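Local atomic coordinates of phosphoglycerate kinase (Coxiella burnetii, PDB entry 4NG4), a protein that catalyses the reversible transfer of a phosphoryl group between ATP and 3-phosphoglycerate, giving ADP and 1,3-bisphosphoglycerate, in glycolysis, working as a monomer. Residues 52-57 with 175-180; 183-188 with 384-389; 275-278 with 282-285; 233-238 with 251-256; 312-317 with 339-344. All coordinates share one frame; numbering follows the deposited sequence.

Contact 1: 52-57 with 175-180; sequences LPTIQK and GPLLIS
The carbonyl oxygen of Pro176 is gripped twice from the first turn of its own helix: Ser180 N reaches Pro176 O at 2.7 Å and Ser180 OG reaches the same oxygen at 3.0 Å, the two donors coming from opposite faces of the carbonyl plane. The hydroxyl is tilted 32° out of that plane. While its carbonyl is held in this way, the ring of Pro176 turns to helix 46-60, where Thr54 takes most of the contact. Thr54 OG1 lies 3.2 Å from Pro176 CG and 3.6 Å from Leu177 CD1, so the hydroxyl faces apolar carbons on this side. Its polar need is met by Asp150, whose OD2 bonds to the Thr54 hydroxyl while OD1 takes the backbone N of Leu177; one carboxylate thus joins both helices. Thr54 presents the oxygen because OG1 stands opposite its own carbonyl carbon (chi1 -68°), with CG2 opposite the backbone N. In phosphoglycerate kinases helix 176-190 is the long helix that leaves the N-terminal domain and runs to the nucleotide-binding domain, and the contact lies at its start, just after strand 171-174, with Gly175 as N-cap residue. The short helical axes approach to 10.4 Å and run at 136° to each other, nearer antiparallel than parallel. At the margin Lys57 reaches over, its chain bent at chi3, and brings NZ to 4.1 Å from Pro176 CG, the two side chains sliding past each other in opposite directions.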
# COMPACT_ATOMS: atom_id res chain seq x y z
N LEU A 52 -5.99 -11.60 12.94
CA LEU A 52 -6.41 -12.68 13.83
C LEU A 52 -5.76 -14.04 13.53
O LEU A 52 -5.15 -14.63 14.42
CB LEU A 52 -7.93 -12.81 13.82
CG LEU A 52 -8.48 -13.47 15.07
CD1 LEU A 52 -8.40 -12.48 16.23
CD2 LEU A 52 -9.90 -13.96 14.85
N PRO A 53 -5.85 -14.53 12.29
CA PRO A 53 -5.37 -15.90 12.01
C PRO A 53 -3.92 -16.17 12.44
O PRO A 53 -3.62 -17.27 12.91
CB PRO A 53 -5.50 -16.01 10.48
CG PRO A 53 -6.49 -14.96 10.10
CD PRO A 53 -6.28 -13.85 11.06
N THR A 54 -3.04 -15.18 12.26
CA THR A 54 -1.64 -15.28 12.69
C THR A 54 -1.57 -15.55 14.18
O THR A 54 -0.73 -16.34 14.63
CB THR A 54 -0.85 -13.98 12.39
OG1 THR A 54 -0.70 -13.81 10.97
CG2 THR A 54 0.53 -14.01 13.04
N ILE A 55 -2.45 -14.91 14.93
CA ILE A 55 -2.53 -15.10 16.37
C ILE A 55 -3.23 -16.44 16.71
O ILE A 55 -2.90 -17.07 17.73
CB ILE A 55 -3.25 -13.91 17.04
CG1 ILE A 55 -2.51 -12.59 16.72
CG2 ILE A 55 -3.31 -14.10 18.55
CD1 ILE A 55 -3.28 -11.34 17.07
N GLN A 56 -4.16 -16.87 15.87
CA GLN A 56 -4.84 -18.15 16.09
C GLN A 56 -3.90 -19.34 15.82
O GLN A 56 -3.95 -20.34 16.53
CB GLN A 56 -6.09 -18.27 15.21
CG GLN A 56 -7.12 -17.17 15.41
CD GLN A 56 -8.48 -17.53 14.78
OE1 GLN A 56 -9.27 -18.25 15.37
NE2 GLN A 56 -8.74 -17.01 13.59
N LYS A 57 -3.06 -19.22 14.80
CA LYS A 57 -2.12 -20.29 14.44
C LYS A 57 -1.01 -20.44 15.49
O LYS A 57 -0.54 -21.56 15.74
CB LYS A 57 -1.52 -20.03 13.04
CG LYS A 57 -0.72 -21.21 12.47
CD LYS A 57 -0.63 -21.18 10.93
CE LYS A 57 0.11 -19.94 10.41
NZ LYS A 57 0.31 -19.97 8.94
N GLY A 175 5.45 -13.35 9.13
CA GLY A 175 4.16 -14.00 9.34
C GLY A 175 3.43 -14.15 8.02
O GLY A 175 3.90 -13.65 7.00
N PRO A 176 2.26 -14.83 8.03
CA PRO A 176 1.49 -15.08 6.80
C PRO A 176 0.87 -13.85 6.10
O PRO A 176 0.68 -13.87 4.89
CB PRO A 176 0.39 -16.05 7.27
CG PRO A 176 0.28 -15.85 8.71
CD PRO A 176 1.64 -15.46 9.20
N LEU A 177 0.58 -12.77 6.83
CA LEU A 177 0.04 -11.57 6.18
C LEU A 177 1.08 -10.90 5.31
O LEU A 177 0.83 -10.62 4.14
CB LEU A 177 -0.53 -10.59 7.21
CG LEU A 177 -2.00 -10.81 7.54
CD1 LEU A 177 -2.23 -12.23 8.06
CD2 LEU A 177 -2.46 -9.78 8.54
N LEU A 178 2.27 -10.67 5.87
CA LEU A 178 3.39 -10.11 5.13
C LEU A 178 3.69 -11.06 3.98
O LEU A 178 4.10 -10.61 2.90
CB LEU A 178 4.60 -9.91 6.06
CG LEU A 178 5.81 -9.12 5.57
CD1 LEU A 178 6.54 -8.52 6.74
CD2 LEU A 178 6.76 -10.01 4.74
N ILE A 179 3.41 -12.36 4.21
CA ILE A 179 3.54 -13.37 3.16
C ILE A 179 2.51 -13.17 2.04
O ILE A 179 2.87 -13.19 0.87
CB ILE A 179 3.43 -14.81 3.69
CG1 ILE A 179 4.67 -15.17 4.51
CG2 ILE A 179 3.31 -15.79 2.54
CD1 ILE A 179 4.54 -16.47 5.29
N SER A 180 1.24 -12.99 2.38
CA SER A 180 0.22 -12.78 1.35
C SER A 180 0.57 -11.55 0.54
O SER A 180 0.63 -11.61 -0.69
CB SER A 180 -1.17 -12.61 1.97
OG SER A 180 -1.47 -13.70 2.83

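Contact 2: 183-188 with 384-389; sequences EALSRA and EFLEGK
Leu185 carries CG opposite its carbonyl carbon (chi1 -71°), and Phe385 carries CG opposite its backbone N (chi1 -170°); these two settings send the branched end of the leucine and the phenyl ring into the same gap between the helices. Leu185 CD1 comes to 3.5 Å from Phe385 CD2, and further back Leu185 CB lies 3.8 Å from Phe385 CE2. The methyl approaches the ring at a slant, and the two side chains cross obliquely. Leu185 uses its other branch on the next residue, CD2 resting 4.4 Å from Leu386 CD2. Ser186 borders the ring with its backbone N and CB, whereas its hydroxyl turns back along its own helix to the carbonyl of Val182. No hydrogen bond joins the two segments, and the leucine-phenylalanine and leucine-leucine pairs make up most of the contact. Beyond it Leu185 also touches Phe152 and Ile353, and Leu386 reaches Val321 and Leu211. Helix 380-387 ends right after the contact in a Schellman motif, with Gly388 at positive phi and Lys389 N bonded to Glu384 O. The arrangement belongs to the interdomain region of phosphoglycerate kinase, where the far half of the connecting helix beds onto the nucleotide-binding domain.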
# COMPACT_ATOMS: atom_id res chain seq x y z
N GLU A 183 3.65 -12.09 -1.60
CA GLU A 183 3.30 -13.02 -2.68
C GLU A 183 2.59 -12.29 -3.82
O GLU A 183 2.98 -12.43 -4.97
CB GLU A 183 2.42 -14.16 -2.17
CG GLU A 183 3.19 -15.36 -1.64
CD GLU A 183 2.29 -16.51 -1.23
OE1 GLU A 183 2.81 -17.62 -0.95
OE2 GLU A 183 1.05 -16.31 -1.19
N ALA A 184 1.57 -11.51 -3.47
CA ALA A 184 0.75 -10.81 -4.46
C ALA A 184 1.53 -9.76 -5.22
O ALA A 184 1.55 -9.76 -6.45
CB ALA A 184 -0.45 -10.18 -3.79
N LEU A 185 2.18 -8.86 -4.49
CA LEU A 185 2.95 -7.81 -5.13
C LEU A 185 4.02 -8.39 -6.04
O LEU A 185 4.06 -8.06 -7.23
CB LEU A 185 3.59 -6.87 -4.10
CG LEU A 185 2.68 -5.92 -3.32
CD1 LEU A 185 3.55 -4.88 -2.67
CD2 LEU A 185 1.62 -5.25 -4.18
N SER A 186 4.86 -9.26 -5.49
CA SER A 186 6.01 -9.78 -6.23
C SER A 186 5.60 -10.79 -7.30
O SER A 186 6.28 -10.89 -8.32
CB SER A 186 7.05 -10.39 -5.30
OG SER A 186 6.52 -11.52 -4.63
N ARG A 187 4.51 -11.54 -7.07
CA ARG A 187 3.92 -12.38 -8.13
C ARG A 187 3.75 -11.57 -9.42
O ARG A 187 4.11 -12.04 -10.50
CB ARG A 187 2.55 -12.94 -7.72
CG ARG A 187 1.64 -13.33 -8.91
CD ARG A 187 0.39 -14.07 -8.48
NE ARG A 187 -0.40 -14.44 -9.65
CZ ARG A 187 -1.33 -15.40 -9.69
NH1 ARG A 187 -1.63 -16.14 -8.62
NH2 ARG A 187 -1.96 -15.64 -10.84
N ALA A 188 3.20 -10.37 -9.29
CA ALA A 188 2.97 -9.51 -10.44
C ALA A 188 4.13 -8.56 -10.71
O ALA A 188 3.89 -7.47 -11.26
CB ALA A 188 1.70 -8.71 -10.24
N GLU A 384 6.33 2.09 -1.91
CA GLU A 384 7.80 1.91 -1.86
C GLU A 384 8.30 0.55 -2.40
O GLU A 384 9.42 0.47 -2.93
CB GLU A 384 8.36 2.15 -0.45
CG GLU A 384 8.28 3.62 -0.03
CD GLU A 384 9.18 3.98 1.14
OE1 GLU A 384 9.67 3.07 1.85
OE2 GLU A 384 9.38 5.20 1.35
N PHE A 385 7.47 -0.49 -2.27
CA PHE A 385 7.85 -1.83 -2.74
C PHE A 385 7.85 -1.87 -4.26
O PHE A 385 8.80 -2.35 -4.87
CB PHE A 385 6.91 -2.90 -2.17
CG PHE A 385 7.39 -4.30 -2.42
CD1 PHE A 385 8.30 -4.90 -1.56
CD2 PHE A 385 6.94 -5.01 -3.52
CE1 PHE A 385 8.74 -6.18 -1.79
CE2 PHE A 385 7.38 -6.30 -3.75
CZ PHE A 385 8.28 -6.88 -2.88
N LEU A 386 6.78 -1.35 -4.86
CA LEU A 386 6.69 -1.25 -6.30
C LEU A 386 7.74 -0.29 -6.90
O LEU A 386 8.08 -0.42 -8.08
CB LEU A 386 5.28 -0.82 -6.72
CG LEU A 386 4.11 -1.74 -6.37
CD1 LEU A 386 2.81 -1.20 -6.95
CD2 LEU A 386 4.37 -3.16 -6.86
N GLU A 387 8.21 0.67 -6.10
CA GLU A 387 9.34 1.51 -6.47
C GLU A 387 10.63 0.69 -6.56
O GLU A 387 11.57 1.10 -7.26
CB GLU A 387 9.55 2.63 -5.46
CG GLU A 387 8.45 3.65 -5.43
CD GLU A 387 8.77 4.88 -4.57
OE1 GLU A 387 9.37 4.75 -3.49
OE2 GLU A 387 8.39 5.99 -4.98
N GLY A 388 10.69 -0.43 -5.84
CA GLY A 388 11.82 -1.36 -5.87
C GLY A 388 12.80 -1.11 -4.75
O GLY A 388 13.96 -1.51 -4.84
N LYS A 389 12.31 -0.47 -3.70
CA LYS A 389 13.13 -0.07 -2.56
C LYS A 389 13.08 -1.16 -1.51
O LYS A 389 12.66 -2.28 -1.80
CB LYS A 389 12.61 1.24 -1.98
CG LYS A 389 13.63 1.98 -1.14
CD LYS A 389 14.63 2.76 -2.01
CE LYS A 389 15.94 3.03 -1.27
NZ LYS A 389 16.71 1.77 -1.12

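Contact 3: 275-278 with 282-285; sequences VADE and DAKA
The carboxylate of Glu278 has the methyl of Ala283 on one side of its plane, placed obliquely and well off its centre: Ala283 CB is 3.8 Å from Glu278 OE2 and 3.9 Å from Glu278 CD. The same methyl is nearer to the aliphatic part, 3.4 Å from Glu278 CG. That approach follows from the glutamate's first torsion, which sets CG between the backbone N and the carbonyl carbon (chi1 83°), and from a chain that runs extended beyond it over the alanine. Closer to the sheet the flat groups are peptides. Ala276 CB lies 3.4 Å from Lys284 O, while Ala285 CA points its hydrogen at Val275 O over 3.5 Å, with 140° at the hydrogen. A second such CA-H...O contact runs from Ala276 CA to Lys284 O. These mark where the chain leaves strand 272-276 and, a loop later, returns to enter strand 286-289; Val275 and Thr286 share a backbone bond of this antiparallel pairing. Phe334, a residue of the magnesium site, is touched by both Ala276 and Ala285. Beyond the Val275-Thr286 bond, the two segments at the base of this loop are held together by weak contacts, and the acids Glu278 and Asp282, 5.1 Å apart between OE2 and OD2, probably add some like-charge repulsion.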
# COMPACT_ATOMS: atom_id res chain seq x y z
N VAL A 275 -13.67 18.26 -20.22
CA VAL A 275 -13.23 19.52 -19.66
C VAL A 275 -14.42 20.34 -19.21
O VAL A 275 -15.53 20.17 -19.68
CB VAL A 275 -12.40 20.35 -20.69
CG1 VAL A 275 -11.30 19.51 -21.31
CG2 VAL A 275 -13.27 20.91 -21.80
N ALA A 276 -14.15 21.23 -18.26
CA ALA A 276 -15.13 22.18 -17.76
C ALA A 276 -14.33 23.40 -17.33
O ALA A 276 -13.11 23.31 -17.18
CB ALA A 276 -15.90 21.61 -16.60
N ASP A 277 -15.01 24.52 -17.11
CA ASP A 277 -14.33 25.74 -16.69
C ASP A 277 -14.47 26.01 -15.19
O ASP A 277 -14.07 27.07 -14.70
CB ASP A 277 -14.79 26.93 -17.54
CG ASP A 277 -16.14 27.49 -17.12
OD1 ASP A 277 -16.93 26.76 -16.48
OD2 ASP A 277 -16.40 28.68 -17.45
N GLU A 278 -15.03 25.04 -14.46
CA GLU A 278 -15.09 25.07 -12.99
C GLU A 278 -15.38 23.65 -12.53
O GLU A 278 -16.14 22.94 -13.18
CB GLU A 278 -16.17 26.07 -12.49
CG GLU A 278 -17.61 25.54 -12.45
CD GLU A 278 -18.65 26.63 -12.21
OE1 GLU A 278 -18.33 27.82 -12.42
OE2 GLU A 278 -19.80 26.28 -11.82
N ASP A 282 -22.03 20.77 -11.50
CA ASP A 282 -23.00 21.76 -11.95
C ASP A 282 -22.70 22.41 -13.30
O ASP A 282 -23.63 22.83 -14.00
CB ASP A 282 -23.04 22.87 -10.89
CG ASP A 282 -24.42 23.45 -10.71
OD1 ASP A 282 -25.39 22.66 -10.67
OD2 ASP A 282 -24.53 24.69 -10.58
N ALA A 283 -21.41 22.50 -13.64
CA ALA A 283 -20.94 23.20 -14.84
C ALA A 283 -21.00 22.34 -16.10
O ALA A 283 -21.12 21.12 -16.01
CB ALA A 283 -19.51 23.66 -14.62
N LYS A 284 -20.91 22.98 -17.27
CA LYS A 284 -20.85 22.26 -18.56
C LYS A 284 -19.65 21.32 -18.70
O LYS A 284 -18.51 21.79 -18.82
CB LYS A 284 -20.78 23.26 -19.72
CG LYS A 284 -22.10 23.89 -20.09
CD LYS A 284 -22.74 23.20 -21.30
CE LYS A 284 -24.01 23.94 -21.77
NZ LYS A 284 -23.75 25.12 -22.65
N ALA A 285 -19.89 20.01 -18.70
CA ALA A 285 -18.83 19.05 -19.02
C ALA A 285 -18.86 18.88 -20.53
O ALA A 285 -19.95 18.70 -21.10
CB ALA A 285 -19.05 17.72 -18.31

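Contact 4: 233-238 with 251-256; sequences LKAQGY and DAAQQF
Ala235 fills the tight part of this contact with a single methyl. Its CB is 4.0 Å from Ala253 CB, 3.9 Å from Gln254 N and 4.1 Å from Gln254 CB, so it beds against both side chain and backbone of the facing helix. The CA atoms of Ala235 and Gln254 are 5.3 Å apart, consistent with the small Ala235 and Ala253 methyls between the backbones. Ala253 is the buried partner, and on the inner side it also touches Thr231 and Phe232, a turn earlier in helix 227-235. The outer side is looser. Gln254, exposed, has CG opposite its backbone N (chi1 -162°) and a chain extended from there; CG passes Ala235 O at 4.1 Å. No hydrogen bond crosses between the segments. Just past Ala235 the first chain turns off: Gly237 takes a positive phi of 102°, with Gly237 N bonded to Lys234 O and Tyr238 N bonded to Leu233 O at 3.1 Å. Deeper in, Phe256 leaves this contact aside and packs on Leu212 and Leu216 of helix 209-216, which ties the second helix to the body of the nucleotide-binding domain. This is a helix pair in an alpha/beta domain that meets largely through alanines, the first helix ending in a Schellman motif.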
# COMPACT_ATOMS: atom_id res chain seq x y z
N LEU A 233 1.16 14.97 -21.34
CA LEU A 233 0.56 15.64 -22.48
C LEU A 233 1.19 17.03 -22.75
O LEU A 233 1.27 17.48 -23.90
CB LEU A 233 -0.94 15.79 -22.25
CG LEU A 233 -1.90 14.58 -22.27
CD1 LEU A 233 -3.34 15.02 -22.04
CD2 LEU A 233 -1.81 13.83 -23.59
N LYS A 234 1.63 17.71 -21.70
CA LYS A 234 2.21 19.04 -21.84
C LYS A 234 3.71 18.96 -22.20
O LYS A 234 4.24 19.81 -22.94
CB LYS A 234 1.98 19.84 -20.56
CG LYS A 234 2.54 21.26 -20.55
CD LYS A 234 1.68 22.12 -19.69
CE LYS A 234 2.38 23.34 -19.17
NZ LYS A 234 1.40 24.00 -18.23
N ALA A 235 4.39 17.93 -21.69
CA ALA A 235 5.75 17.60 -22.13
C ALA A 235 5.79 17.30 -23.61
O ALA A 235 6.77 17.60 -24.25
CB ALA A 235 6.31 16.42 -21.36
N GLN A 236 4.72 16.71 -24.14
CA GLN A 236 4.61 16.44 -25.58
C GLN A 236 4.25 17.66 -26.43
O GLN A 236 4.32 17.60 -27.65
CB GLN A 236 3.58 15.33 -25.83
CG GLN A 236 4.07 13.95 -25.41
CD GLN A 236 3.50 12.85 -26.28
OE1 GLN A 236 2.39 12.95 -26.83
NE2 GLN A 236 4.26 11.80 -26.42
N GLY A 237 3.86 18.75 -25.79
CA GLY A 237 3.61 20.00 -26.50
C GLY A 237 2.14 20.32 -26.74
O GLY A 237 1.84 21.26 -27.46
N TYR A 238 1.24 19.55 -26.15
CA TYR A 238 -0.19 19.86 -26.21
C TYR A 238 -0.47 21.05 -25.30
O TYR A 238 0.29 21.33 -24.37
CB TYR A 238 -1.06 18.66 -25.80
CG TYR A 238 -0.90 17.43 -26.66
CD1 TYR A 238 -1.54 17.33 -27.89
CD2 TYR A 238 -0.12 16.36 -26.25
CE1 TYR A 238 -1.41 16.19 -28.68
CE2 TYR A 238 0.02 15.22 -27.02
CZ TYR A 238 -0.62 15.13 -28.23
OH TYR A 238 -0.46 13.98 -28.99
N ASP A 251 10.54 18.18 -18.18
CA ASP A 251 11.75 17.53 -18.68
C ASP A 251 11.83 16.07 -18.22
O ASP A 251 12.28 15.21 -18.98
CB ASP A 251 13.01 18.27 -18.20
CG ASP A 251 13.17 19.63 -18.83
OD1 ASP A 251 12.40 19.95 -19.76
OD2 ASP A 251 14.07 20.38 -18.40
N ALA A 252 11.42 15.81 -16.98
CA ALA A 252 11.42 14.45 -16.45
C ALA A 252 10.44 13.59 -17.22
O ALA A 252 10.77 12.49 -17.66
CB ALA A 252 11.07 14.45 -14.97
N ALA A 253 9.24 14.12 -17.40
CA ALA A 253 8.17 13.42 -18.12
C ALA A 253 8.56 13.15 -19.57
O ALA A 253 8.27 12.09 -20.12
CB ALA A 253 6.88 14.22 -18.05
N GLN A 254 9.25 14.11 -20.18
CA GLN A 254 9.66 14.00 -21.58
C GLN A 254 10.70 12.92 -21.73
O GLN A 254 10.62 12.10 -22.64
CB GLN A 254 10.20 15.33 -22.10
CG GLN A 254 10.23 15.44 -23.63
CD GLN A 254 11.28 16.40 -24.16
OE1 GLN A 254 11.99 17.07 -23.40
NE2 GLN A 254 11.39 16.45 -25.47
N GLN A 255 11.67 12.93 -20.84
CA GLN A 255 12.73 11.93 -20.87
C GLN A 255 12.20 10.55 -20.55
O GLN A 255 12.69 9.55 -21.07
CB GLN A 255 13.81 12.29 -19.87
CG GLN A 255 15.07 11.47 -20.01
CD GLN A 255 15.89 11.54 -18.76
OE1 GLN A 255 15.59 10.88 -17.75
NE2 GLN A 255 16.94 12.36 -18.80
N PHE A 256 11.21 10.47 -19.67
CA PHE A 256 10.60 9.18 -19.37
C PHE A 256 9.84 8.64 -20.59
O PHE A 256 9.90 7.44 -20.88
CB PHE A 256 9.66 9.29 -18.17
CG PHE A 256 9.03 7.99 -17.80
CD1 PHE A 256 7.89 7.55 -18.44
CD2 PHE A 256 9.62 7.17 -16.86
CE1 PHE A 256 7.32 6.34 -18.12
CE2 PHE A 256 9.07 5.96 -16.55
CZ PHE A 256 7.91 5.54 -17.18

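Contact 5: 312-317 with 339-344; sequences KLMAQA and RALAQA
Met314 reaches from helix 304-316 to helix 336-347. Its CB, directed toward the other helix, meets the methyl of Ala344 at 3.9 Å and passes Ala344 O at 4.1 Å. CG, standing opposite the carbonyl carbon (chi1 -64°), still touches the same methyl, 4.1 Å from Ala344 CB. From there the chain bends at chi2 (-39°) and again at chi3, so that SD carries the tip away from the alanine and along the facing helix by about one turn. CE ends 3.8 Å from Leu341 CD1. The methionine therefore spans two residues on one face of helix 336-347, Ala344 with its root and Leu341 with its tip. Leu341 answers with a CB that starts off to the side; its CG lies opposite the backbone N (chi1 177°), which brings the CD1 branch to the methionine. The contact is largely apolar, with no hydrogen bond between the segments, although Met314 O accepts one from Ser348 just beyond. Helix 336-347, which near its start supplies Thr338 to the magnesium site, is the helix of the beta-alpha-beta crossover from strand 319-323 to strand 351-354. Both helices cover the parallel sheet: Met314 rests on Val197, Val199, Ile223 and Ile320, and Leu341 on Val199 and Trp322.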
# COMPACT_ATOMS: atom_id res chain seq x y z
N LYS A 312 -9.18 -2.00 -23.83
CA LYS A 312 -8.55 -3.05 -24.65
C LYS A 312 -7.36 -3.66 -23.93
O LYS A 312 -7.25 -4.88 -23.86
CB LYS A 312 -8.12 -2.48 -26.02
CG LYS A 312 -7.61 -3.52 -27.05
CD LYS A 312 -7.72 -2.97 -28.50
CE LYS A 312 -7.04 -3.87 -29.56
NZ LYS A 312 -7.60 -5.26 -29.60
N LEU A 313 -6.49 -2.82 -23.38
CA LEU A 313 -5.26 -3.30 -22.74
C LEU A 313 -5.56 -4.13 -21.46
O LEU A 313 -4.84 -5.10 -21.16
CB LEU A 313 -4.32 -2.13 -22.43
CG LEU A 313 -3.85 -1.30 -23.64
CD1 LEU A 313 -3.07 -0.04 -23.23
CD2 LEU A 313 -3.05 -2.16 -24.58
N MET A 314 -6.61 -3.74 -20.73
CA MET A 314 -7.04 -4.52 -19.56
C MET A 314 -7.57 -5.89 -19.97
O MET A 314 -7.24 -6.90 -19.34
CB MET A 314 -8.09 -3.77 -18.73
CG MET A 314 -7.61 -2.45 -18.10
SD MET A 314 -5.93 -2.48 -17.46
CE MET A 314 -5.41 -0.83 -17.91
N ALA A 315 -8.41 -5.91 -21.01
CA ALA A 315 -9.03 -7.15 -21.49
C ALA A 315 -8.00 -8.17 -22.01
O ALA A 315 -8.16 -9.38 -21.88
CB ALA A 315 -10.06 -6.83 -22.56
N GLN A 316 -6.92 -7.64 -22.58
CA GLN A 316 -5.86 -8.46 -23.16
C GLN A 316 -4.79 -8.83 -22.14
O GLN A 316 -3.92 -9.65 -22.43
CB GLN A 316 -5.21 -7.69 -24.30
CG GLN A 316 -6.13 -7.46 -25.48
CD GLN A 316 -5.54 -6.50 -26.50
OE1 GLN A 316 -4.65 -5.69 -26.18
NE2 GLN A 316 -6.05 -6.57 -27.74
N ALA A 317 -4.84 -8.20 -20.96
CA ALA A 317 -3.78 -8.31 -19.97
C ALA A 317 -3.79 -9.66 -19.28
O ALA A 317 -4.86 -10.23 -19.03
CB ALA A 317 -3.91 -7.21 -18.94
N ARG A 339 -14.49 4.72 -13.44
CA ARG A 339 -15.38 3.56 -13.37
C ARG A 339 -15.11 2.61 -14.54
O ARG A 339 -14.83 1.43 -14.34
CB ARG A 339 -16.85 3.99 -13.41
CG ARG A 339 -17.83 2.90 -12.97
CD ARG A 339 -19.23 3.19 -13.47
NE ARG A 339 -19.49 4.64 -13.48
CZ ARG A 339 -19.96 5.34 -12.45
NH1 ARG A 339 -20.28 4.74 -11.30
NH2 ARG A 339 -20.12 6.65 -12.59
N ALA A 340 -15.19 3.14 -15.76
CA ALA A 340 -14.92 2.37 -16.97
C ALA A 340 -13.70 1.51 -16.77
O ALA A 340 -13.71 0.33 -17.04
CB ALA A 340 -14.72 3.29 -18.15
N LEU A 341 -12.63 2.14 -16.29
CA LEU A 341 -11.37 1.46 -16.06
C LEU A 341 -11.55 0.39 -15.00
O LEU A 341 -11.17 -0.76 -15.20
CB LEU A 341 -10.29 2.46 -15.63
CG LEU A 341 -8.91 1.87 -15.28
CD1 LEU A 341 -8.18 1.41 -16.54
CD2 LEU A 341 -8.08 2.88 -14.50
N ALA A 342 -12.15 0.76 -13.88
CA ALA A 342 -12.33 -0.17 -12.77
C ALA A 342 -13.07 -1.41 -13.24
O ALA A 342 -12.66 -2.53 -12.97
CB ALA A 342 -13.07 0.51 -11.64
N GLN A 343 -14.16 -1.20 -13.98
CA GLN A 343 -14.97 -2.28 -14.52
C GLN A 343 -14.16 -3.17 -15.47
O GLN A 343 -14.31 -4.39 -15.44
CB GLN A 343 -16.21 -1.72 -15.22
CG GLN A 343 -17.18 -1.05 -14.25
CD GLN A 343 -18.40 -0.44 -14.93
OE1 GLN A 343 -18.32 0.02 -16.07
NE2 GLN A 343 -19.54 -0.41 -14.22
N ALA A 344 -13.29 -2.56 -16.28
CA ALA A 344 -12.45 -3.32 -17.21
C ALA A 344 -11.51 -4.28 -16.48
O ALA A 344 -11.37 -5.44 -16.87
CB ALA A 344 -11.68 -2.38 -18.13

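From the N terminus, contact 1 comes first: it joins helix 46-60 to the start of helix 176-190 and closes a loop of 117 residues within the N-terminal domain. Contact 2 opens a few residues later on the same helix and closes only at 384-389, so that its loop takes in the other three. Inside it, contacts 4, 3 and 5 follow one another in series, none crossing another: 233-238 with 251-256 pairs two helices, 275-278 with 282-285 closes the loop between strands 272-276 and 286-289 of the antiparallel sheet, and 312-317 with 339-344 joins two helices on the parallel sheet. Helix 176-190 thus links both domains.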